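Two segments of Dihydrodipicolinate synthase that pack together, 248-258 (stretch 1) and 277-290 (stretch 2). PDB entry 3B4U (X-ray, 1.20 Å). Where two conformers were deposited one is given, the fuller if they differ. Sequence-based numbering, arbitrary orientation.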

# COMPACT_ATOMS: atom_id res chain seq x y z
N PRO B 248 -6.68 -5.93 -16.03
CA PRO B 248 -6.21 -6.27 -17.37
C PRO B 248 -7.36 -6.71 -18.33
O PRO B 248 -7.34 -6.36 -19.50
CB PRO B 248 -5.19 -7.38 -17.10
CG PRO B 248 -4.67 -7.10 -15.69
CD PRO B 248 -5.92 -6.65 -14.98
N ALA B 249 -8.36 -7.43 -17.83
CA ALA B 249 -9.49 -7.83 -18.67
C ALA B 249 -10.36 -6.66 -19.10
O ALA B 249 -10.81 -6.60 -20.23
CB ALA B 249 -10.32 -8.91 -17.98
N VAL B 250 -10.59 -5.70 -18.21
CA VAL B 250 -11.29 -4.50 -18.60
C VAL B 250 -10.57 -3.79 -19.73
O VAL B 250 -11.18 -3.36 -20.72
CB VAL B 250 -11.44 -3.56 -17.37
CG1 VAL B 250 -11.85 -2.16 -17.80
CG2 VAL B 250 -12.47 -4.10 -16.41
N LYS B 251 -9.25 -3.69 -19.61
CA LYS B 251 -8.47 -3.04 -20.67
C LYS B 251 -8.56 -3.77 -22.01
O LYS B 251 -8.66 -3.14 -23.06
CB LYS B 251 -7.03 -2.86 -20.21
CG LYS B 251 -6.87 -1.79 -19.12
CD LYS B 251 -5.41 -1.64 -18.66
CE LYS B 251 -4.84 -0.32 -19.13
NZ LYS B 251 -3.44 -0.15 -18.68
N VAL B 252 -8.59 -5.10 -21.97
CA VAL B 252 -8.80 -5.89 -23.20
C VAL B 252 -10.11 -5.46 -23.88
O VAL B 252 -10.17 -5.32 -25.07
CB VAL B 252 -8.82 -7.41 -22.87
CG1 VAL B 252 -9.41 -8.23 -24.01
CG2 VAL B 252 -7.45 -7.95 -22.51
N LEU B 253 -11.16 -5.25 -23.09
CA LEU B 253 -12.44 -4.87 -23.67
C LEU B 253 -12.51 -3.41 -24.10
O LEU B 253 -13.22 -3.10 -25.05
CB LEU B 253 -13.59 -5.29 -22.75
CG LEU B 253 -13.74 -6.82 -22.71
CD1 LEU B 253 -14.85 -7.21 -21.73
CD2 LEU B 253 -14.08 -7.41 -24.09
N VAL B 254 -11.75 -2.52 -23.48
CA VAL B 254 -11.58 -1.18 -24.04
C VAL B 254 -10.96 -1.30 -25.43
O VAL B 254 -11.46 -0.71 -26.39
CB VAL B 254 -10.75 -0.24 -23.15
CG1 VAL B 254 -10.61 1.10 -23.83
CG2 VAL B 254 -11.45 -0.10 -21.79
N SER B 255 -9.89 -2.09 -25.57
CA SER B 255 -9.27 -2.32 -26.88
C SER B 255 -10.27 -2.91 -27.86
O SER B 255 -10.35 -2.48 -29.01
CB SER B 255 -8.05 -3.24 -26.75
OG SER B 255 -6.93 -2.54 -26.27
N HIS B 256 -11.04 -3.92 -27.43
CA HIS B 256 -11.95 -4.61 -28.32
C HIS B 256 -13.04 -3.71 -28.83
O HIS B 256 -13.39 -3.75 -30.02
CB HIS B 256 -12.53 -5.79 -27.56
CG HIS B 256 -13.42 -6.68 -28.37
ND1 HIS B 256 -13.02 -7.29 -29.54
CD2 HIS B 256 -14.67 -7.12 -28.11
CE1 HIS B 256 -14.02 -8.03 -29.98
NE2 HIS B 256 -15.02 -7.96 -29.13
N THR B 257 -13.61 -2.88 -27.96
CA THR B 257 -14.72 -2.04 -28.37
C THR B 257 -14.31 -0.80 -29.16
O THR B 257 -15.10 -0.26 -29.92
CB THR B 257 -15.60 -1.61 -27.17
OG1 THR B 257 -14.80 -0.85 -26.24
CG2 THR B 257 -16.22 -2.82 -26.47
N THR B 258 -13.08 -0.33 -28.98
CA THR B 258 -12.61 0.91 -29.62
C THR B 258 -11.70 0.70 -30.81
O THR B 258 -11.47 1.63 -31.57
CB THR B 258 -11.85 1.80 -28.61
OG1 THR B 258 -10.65 1.13 -28.21
CG2 THR B 258 -12.71 2.12 -27.40
N ASP B 277 -6.27 -15.97 -24.05
CA ASP B 277 -7.24 -15.52 -23.05
C ASP B 277 -7.98 -14.27 -23.51
O ASP B 277 -9.16 -14.09 -23.21
CB ASP B 277 -6.53 -15.21 -21.73
CG ASP B 277 -6.15 -16.45 -20.97
OD1 ASP B 277 -6.61 -17.55 -21.33
OD2 ASP B 277 -5.42 -16.30 -19.96
N ARG B 278 -7.32 -13.42 -24.26
CA ARG B 278 -7.99 -12.28 -24.87
C ARG B 278 -9.12 -12.74 -25.79
O ARG B 278 -10.19 -12.16 -25.80
CB ARG B 278 -7.01 -11.38 -25.64
CG ARG B 278 -7.70 -10.38 -26.57
CD ARG B 278 -6.90 -9.13 -26.86
NE ARG B 278 -7.61 -8.25 -27.81
CZ ARG B 278 -7.37 -6.95 -28.01
NH1 ARG B 278 -8.11 -6.28 -28.91
NH2 ARG B 278 -6.42 -6.32 -27.34
N ARG B 279 -8.87 -13.78 -26.57
CA ARG B 279 -9.91 -14.27 -27.45
C ARG B 279 -11.09 -14.80 -26.63
O ARG B 279 -12.26 -14.62 -27.02
CB ARG B 279 -9.35 -15.33 -28.39
CG ARG B 279 -8.37 -14.76 -29.43
CD ARG B 279 -9.04 -13.92 -30.53
NE ARG B 279 -10.06 -14.69 -31.26
CZ ARG B 279 -10.74 -14.26 -32.33
NH1 ARG B 279 -10.51 -13.06 -32.86
NH2 ARG B 279 -11.64 -15.06 -32.89
N GLN B 280 -10.83 -15.41 -25.49
CA GLN B 280 -11.92 -15.89 -24.63
C GLN B 280 -12.73 -14.72 -24.07
O GLN B 280 -13.98 -14.75 -24.03
CB GLN B 280 -11.37 -16.75 -23.51
CG GLN B 280 -10.66 -18.03 -23.96
CD GLN B 280 -10.10 -18.82 -22.80
OE1 GLN B 280 -10.80 -19.08 -21.82
NE2 GLN B 280 -8.83 -19.23 -22.92
N ILE B 281 -12.04 -13.67 -23.66
CA ILE B 281 -12.70 -12.48 -23.12
C ILE B 281 -13.55 -11.78 -24.18
O ILE B 281 -14.71 -11.44 -23.96
CB ILE B 281 -11.65 -11.54 -22.58
CG1 ILE B 281 -11.05 -12.10 -21.30
CG2 ILE B 281 -12.22 -10.14 -22.30
CD1 ILE B 281 -9.73 -11.41 -20.89
N GLU B 282 -12.98 -11.63 -25.36
CA GLU B 282 -13.72 -11.02 -26.46
C GLU B 282 -14.94 -11.86 -26.83
O GLU B 282 -16.00 -11.32 -27.09
CB GLU B 282 -12.81 -10.81 -27.67
CG GLU B 282 -11.70 -9.77 -27.41
CD GLU B 282 -10.58 -9.82 -28.41
OE1 GLU B 282 -10.61 -10.67 -29.30
OE2 GLU B 282 -9.65 -8.99 -28.28
N GLY B 283 -14.79 -13.17 -26.81
CA GLY B 283 -15.90 -14.06 -27.14
C GLY B 283 -17.03 -13.96 -26.13
O GLY B 283 -18.21 -13.95 -26.51
N ALA B 284 -16.68 -13.89 -24.84
CA ALA B 284 -17.68 -13.73 -23.79
C ALA B 284 -18.45 -12.41 -23.97
O ALA B 284 -19.69 -12.37 -23.83
CB ALA B 284 -17.04 -13.77 -22.47
N PHE B 285 -17.72 -11.34 -24.27
CA PHE B 285 -18.34 -10.06 -24.55
C PHE B 285 -19.25 -10.15 -25.77
O PHE B 285 -20.39 -9.69 -25.72
CB PHE B 285 -17.25 -8.99 -24.71
CG PHE B 285 -17.79 -7.66 -25.11
CD1 PHE B 285 -18.16 -6.71 -24.16
CD2 PHE B 285 -17.95 -7.34 -26.43
CE1 PHE B 285 -18.66 -5.49 -24.55
CE2 PHE B 285 -18.46 -6.13 -26.82
CZ PHE B 285 -18.82 -5.20 -25.88
N ASP B 286 -18.74 -10.70 -26.86
CA ASP B 286 -19.49 -10.73 -28.10
C ASP B 286 -20.79 -11.53 -27.94
O ASP B 286 -21.82 -11.15 -28.51
CB ASP B 286 -18.68 -11.35 -29.22
CG ASP B 286 -17.58 -10.46 -29.72
OD1 ASP B 286 -17.52 -9.25 -29.37
OD2 ASP B 286 -16.77 -10.96 -30.53
N ALA B 287 -20.76 -12.60 -27.16
CA ALA B 287 -21.94 -13.45 -26.96
C ALA B 287 -23.06 -12.69 -26.26
O ALA B 287 -24.23 -13.01 -26.42
CB ALA B 287 -21.59 -14.67 -26.18
N LEU B 288 -22.69 -11.70 -25.44
CA LEU B 288 -23.65 -10.91 -24.69
C LEU B 288 -24.07 -9.61 -25.37
O LEU B 288 -25.22 -9.20 -25.23
CB LEU B 288 -23.07 -10.62 -23.29
CG LEU B 288 -23.07 -11.84 -22.38
CD1 LEU B 288 -22.10 -11.64 -21.20
CD2 LEU B 288 -24.47 -12.17 -21.87
N PHE B 289 -23.14 -8.94 -26.05
CA PHE B 289 -23.33 -7.56 -26.52
C PHE B 289 -23.18 -7.32 -28.01
O PHE B 289 -23.44 -6.21 -28.47
CB PHE B 289 -22.38 -6.61 -25.78
CG PHE B 289 -22.69 -6.51 -24.33
CD1 PHE B 289 -23.71 -5.71 -23.85
CD2 PHE B 289 -21.99 -7.29 -23.43
CE1 PHE B 289 -24.01 -5.67 -22.50
CE2 PHE B 289 -22.29 -7.24 -22.09
CZ PHE B 289 -23.31 -6.45 -21.63
N ARG B 290 -22.80 -8.34 -28.77
CA ARG B 290 -22.63 -8.15 -30.22
C ARG B 290 -23.32 -9.27 -30.98
O ARG B 290 -24.35 -9.76 -30.54
CB ARG B 290 -21.14 -8.07 -30.56
CG ARG B 290 -20.40 -6.88 -29.91
CD ARG B 290 -20.80 -5.53 -30.50
NE ARG B 290 -20.02 -4.40 -29.96
CZ ARG B 290 -20.35 -3.65 -28.91
NH1 ARG B 290 -21.47 -3.87 -28.23
NH2 ARG B 290 -19.55 -2.66 -28.51
O HOH W 1 -7.82 -3.33 -30.59
O HOH W 2 -10.65 -6.91 -30.92
O HOH W 3 -17.69 -1.11 -30.31

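How do the two backbones meet? Both stretches are helical, and their axes cross at 66°, coming within 9.9 Å of each other. The CA atoms of V252 and R278 lie 6.7 Å apart, those of L253 and E282 6.9 Å.

What fills the space between them? I281 points toward stretch 1 and touches three residues there: its CD1 lies 3.9 Å from A249 CB, while its CG2 is 3.8 Å from V252 CG1 and 3.7 Å from L253 CG. A249, pointing sideways, offers its methyl to I281, and the branched side chains of V252 and L253 pack against I281 as well. L253 CD2 also packs 3.6 Å from F285 CB, and T257 CG2 extends the apolar contact to F285 CZ at 3.6 Å.

Where does polarity enter? H256 NE2 donates a nearly straight hydrogen bond to D286 OD1 (2.8 Å), at the edge of the imidazole, leaving a face free for E282 CG, 3.7 Å from the H256 ring centroid in a CH-pi contact.

How do the arginines contribute? R278 stretches its long chain so that its guanidinium has V252 O over one face, and one water links R278 NH1 to H256 ND1. Another joins R290 NH2 to T257 O.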